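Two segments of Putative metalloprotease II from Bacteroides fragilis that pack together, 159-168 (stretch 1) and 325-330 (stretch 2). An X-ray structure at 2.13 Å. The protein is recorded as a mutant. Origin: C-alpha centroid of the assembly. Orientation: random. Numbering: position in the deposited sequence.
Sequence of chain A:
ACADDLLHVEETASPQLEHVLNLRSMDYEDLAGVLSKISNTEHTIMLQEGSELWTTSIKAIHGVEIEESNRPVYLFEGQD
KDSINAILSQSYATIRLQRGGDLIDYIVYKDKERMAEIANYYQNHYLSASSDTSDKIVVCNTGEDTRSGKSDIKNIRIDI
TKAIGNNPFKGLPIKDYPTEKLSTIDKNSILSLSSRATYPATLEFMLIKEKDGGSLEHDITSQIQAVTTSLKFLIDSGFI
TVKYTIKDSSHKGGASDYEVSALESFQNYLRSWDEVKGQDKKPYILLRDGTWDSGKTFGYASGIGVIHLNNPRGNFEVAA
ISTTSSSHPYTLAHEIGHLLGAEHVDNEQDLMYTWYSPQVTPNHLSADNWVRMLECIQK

Stretch 1 159-168: DITKAIGNNP
Stretch 2 325-330: SSSHPY

What backbone shapes meet here? Stretch 1 is a short helix, Ile-160 to Gly-165, with phi near -60° and psi mostly near -45°, carried by bonds such as Ala-163 N to Asp-159 O at 3.0 Å and Ile-164 N to Ile-160 O at 2.8 Å. After it the chain loosens through Asn-166 (-93/0) and extends at Asn-167 (-76/143) and Pro-168 (-80/-176), with Asn-167 N still bonded to Ile-164 O at 3.0 Å. Stretch 2 opens with a type I turn from Ser-325 to His-328, its corners Ser-326 (-56/-27) and Ser-327 (-69/-19), closed by His-328 N to Ser-325 O at 2.8 Å. His-328 (-129/65) leads into Pro-329 (-68/-16) and Tyr-330 (-118/14). The register is set by Ile-164 CA and Ser-327 CA, 5.0 Å apart.

How are the two folds held in shape? Asp-159, chi1 t, caps the helix: its OD2 accepts from Lys-162 N at 3.1 Å, satisfying an amide that has no earlier helical carbonyl to bind. Lys-162 NZ adds a long salt bridge to Asp-159 OD1 at 3.9 Å. In the turn, Ser-325, also chi1 t, receives Ser-327 N on its OG at 3.2 Å, the short hydroxyl accepting from the amide two residues further along the turn.

What does the helix offer to the turn? Ala-163 points its CB toward stretch 2, and its short side chain accompanies a close approach of the backbones: CB lies 4.4 Å from Ser-327 OG. Ile-160 (m, m) and Ile-164 (m, t) leave the helix sideways but bring their ends nearer. Ile-160 CG2 sits 3.8 Å from Ser-326 O and 4.2 Å from Pro-329 CG; Ile-164 CD1 is 3.9 Å from the same Pro-329 CG. Pro-329, its ring puckered C-gamma endo, has its CA-to-CB bond directed toward stretch 1, and its CG gives both isoleucines a compact apolar surface. Ile-164 CG1 also packs 3.6 Å from Ser-327 O.

Where does the contact become polar? Beyond the helix, Asn-167 (chi1 -79°, chi2 -23°) points toward the turn, placing ND2 2.9 Å from Ser-327 O and 3.2 Å from Ser-327 CB. The same ND2 lies over one face of the His-328 ring, 3.9 Å from CE1; that histidine, chi1 m and chi2 -82°, starts away from stretch 1 but its end swings nearer. Ser-327 (chi1 m) has the most area covered by the other stretch, and its OG is hydrogen-bonded elsewhere in the structure. Together the stretches bury 296 Å², both sides summed.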

# COMPACT_ATOMS: atom_id res chain seq x y z
N ASP A 159 -9.98 12.03 -4.02
CA ASP A 159 -10.48 11.19 -5.10
C ASP A 159 -9.30 10.54 -5.82
O ASP A 159 -8.64 11.18 -6.64
CB ASP A 159 -11.34 12.00 -6.07
CG ASP A 159 -12.19 11.13 -6.98
OD1 ASP A 159 -13.34 11.52 -7.26
OD2 ASP A 159 -11.70 10.06 -7.41
N ILE A 160 -9.03 9.28 -5.50
CA ILE A 160 -7.90 8.57 -6.08
C ILE A 160 -8.06 8.41 -7.59
O ILE A 160 -7.11 8.61 -8.36
CB ILE A 160 -7.73 7.16 -5.46
CG1 ILE A 160 -7.63 7.25 -3.93
CG2 ILE A 160 -6.53 6.42 -6.06
CD1 ILE A 160 -6.46 8.07 -3.43
N THR A 161 -9.26 8.05 -8.01
CA THR A 161 -9.55 7.85 -9.42
C THR A 161 -9.24 9.11 -10.23
O THR A 161 -8.63 9.04 -11.29
CB THR A 161 -11.01 7.43 -9.62
OG1 THR A 161 -11.23 6.19 -8.94
CG2 THR A 161 -11.33 7.28 -11.10
N LYS A 162 -9.66 10.26 -9.71
CA LYS A 162 -9.35 11.54 -10.35
C LYS A 162 -7.86 11.80 -10.40
O LYS A 162 -7.31 12.16 -11.44
CB LYS A 162 -10.05 12.69 -9.62
CG LYS A 162 -11.20 13.32 -10.38
CD LYS A 162 -12.51 12.59 -10.15
CE LYS A 162 -13.69 13.49 -10.46
NZ LYS A 162 -13.76 14.66 -9.53
N ALA A 163 -7.19 11.59 -9.26
CA ALA A 163 -5.75 11.81 -9.15
C ALA A 163 -4.97 10.96 -10.15
O ALA A 163 -4.00 11.42 -10.76
CB ALA A 163 -5.28 11.52 -7.74
N ILE A 164 -5.38 9.71 -10.30
CA ILE A 164 -4.77 8.81 -11.27
C ILE A 164 -5.01 9.32 -12.69
O ILE A 164 -4.11 9.31 -13.53
CB ILE A 164 -5.30 7.37 -11.13
CG1 ILE A 164 -4.88 6.75 -9.80
CG2 ILE A 164 -4.80 6.50 -12.27
CD1 ILE A 164 -5.40 5.34 -9.61
N GLY A 165 -6.23 9.77 -12.96
CA GLY A 165 -6.60 10.23 -14.30
C GLY A 165 -5.82 11.42 -14.80
O GLY A 165 -5.74 11.66 -16.01
N ASN A 166 -5.23 12.18 -13.88
CA ASN A 166 -4.43 13.35 -14.23
C ASN A 166 -2.94 13.05 -14.38
O ASN A 166 -2.14 13.94 -14.66
CB ASN A 166 -4.64 14.47 -13.21
CG ASN A 166 -5.94 15.23 -13.43
OD1 ASN A 166 -6.97 14.64 -13.75
ND2 ASN A 166 -5.88 16.55 -13.28
N ASN A 167 -2.57 11.79 -14.16
CA ASN A 167 -1.18 11.36 -14.31
C ASN A 167 -0.71 11.20 -15.75
O ASN A 167 -1.48 10.77 -16.61
CB ASN A 167 -0.95 10.02 -13.60
CG ASN A 167 -0.79 10.16 -12.11
OD1 ASN A 167 -0.42 11.22 -11.61
ND2 ASN A 167 -1.06 9.08 -11.39
N PRO A 168 0.55 11.56 -16.02
CA PRO A 168 1.15 11.38 -17.34
C PRO A 168 1.61 9.93 -17.58
O PRO A 168 1.36 9.06 -16.74
CB PRO A 168 2.36 12.33 -17.32
CG PRO A 168 2.14 13.22 -16.12
CD PRO A 168 1.42 12.36 -15.14
N SER A 325 3.25 7.32 -3.46
CA SER A 325 2.28 8.35 -3.86
C SER A 325 0.88 7.78 -4.11
O SER A 325 0.73 6.72 -4.73
CB SER A 325 2.77 9.07 -5.12
OG SER A 325 1.75 9.90 -5.64
N SER A 326 -0.12 8.49 -3.62
CA SER A 326 -1.54 8.17 -3.84
C SER A 326 -1.90 8.06 -5.32
O SER A 326 -2.85 7.37 -5.68
CB SER A 326 -2.43 9.24 -3.19
OG SER A 326 -2.12 9.40 -1.82
N SER A 327 -1.15 8.77 -6.16
CA SER A 327 -1.33 8.71 -7.61
C SER A 327 -0.92 7.37 -8.17
O SER A 327 -1.28 7.03 -9.30
CB SER A 327 -0.53 9.82 -8.30
OG SER A 327 -0.91 11.09 -7.80
N HIS A 328 -0.13 6.62 -7.41
CA HIS A 328 0.32 5.30 -7.83
C HIS A 328 0.07 4.26 -6.75
O HIS A 328 1.01 3.69 -6.19
CB HIS A 328 1.81 5.34 -8.18
CG HIS A 328 2.13 6.34 -9.25
ND1 HIS A 328 1.97 6.07 -10.59
CD2 HIS A 328 2.60 7.61 -9.18
CE1 HIS A 328 2.32 7.12 -11.30
NE2 HIS A 328 2.71 8.07 -10.47
N PRO A 329 -1.22 4.00 -6.46
CA PRO A 329 -1.61 3.28 -5.24
C PRO A 329 -1.23 1.80 -5.20
O PRO A 329 -1.26 1.23 -4.11
CB PRO A 329 -3.14 3.43 -5.24
CG PRO A 329 -3.51 3.55 -6.70
CD PRO A 329 -2.38 4.35 -7.31
N TYR A 330 -0.88 1.17 -6.32
CA TYR A 330 -0.64 -0.27 -6.30
C TYR A 330 0.79 -0.62 -6.68
O TYR A 330 1.10 -1.78 -6.98
CB TYR A 330 -1.62 -0.97 -7.25
CG TYR A 330 -3.06 -0.60 -6.99
CD1 TYR A 330 -3.54 -0.46 -5.69
CD2 TYR A 330 -3.94 -0.36 -8.04
CE1 TYR A 330 -4.85 -0.11 -5.45
CE2 TYR A 330 -5.25 -0.01 -7.81
CZ TYR A 330 -5.70 0.11 -6.51
OH TYR A 330 -7.01 0.46 -6.27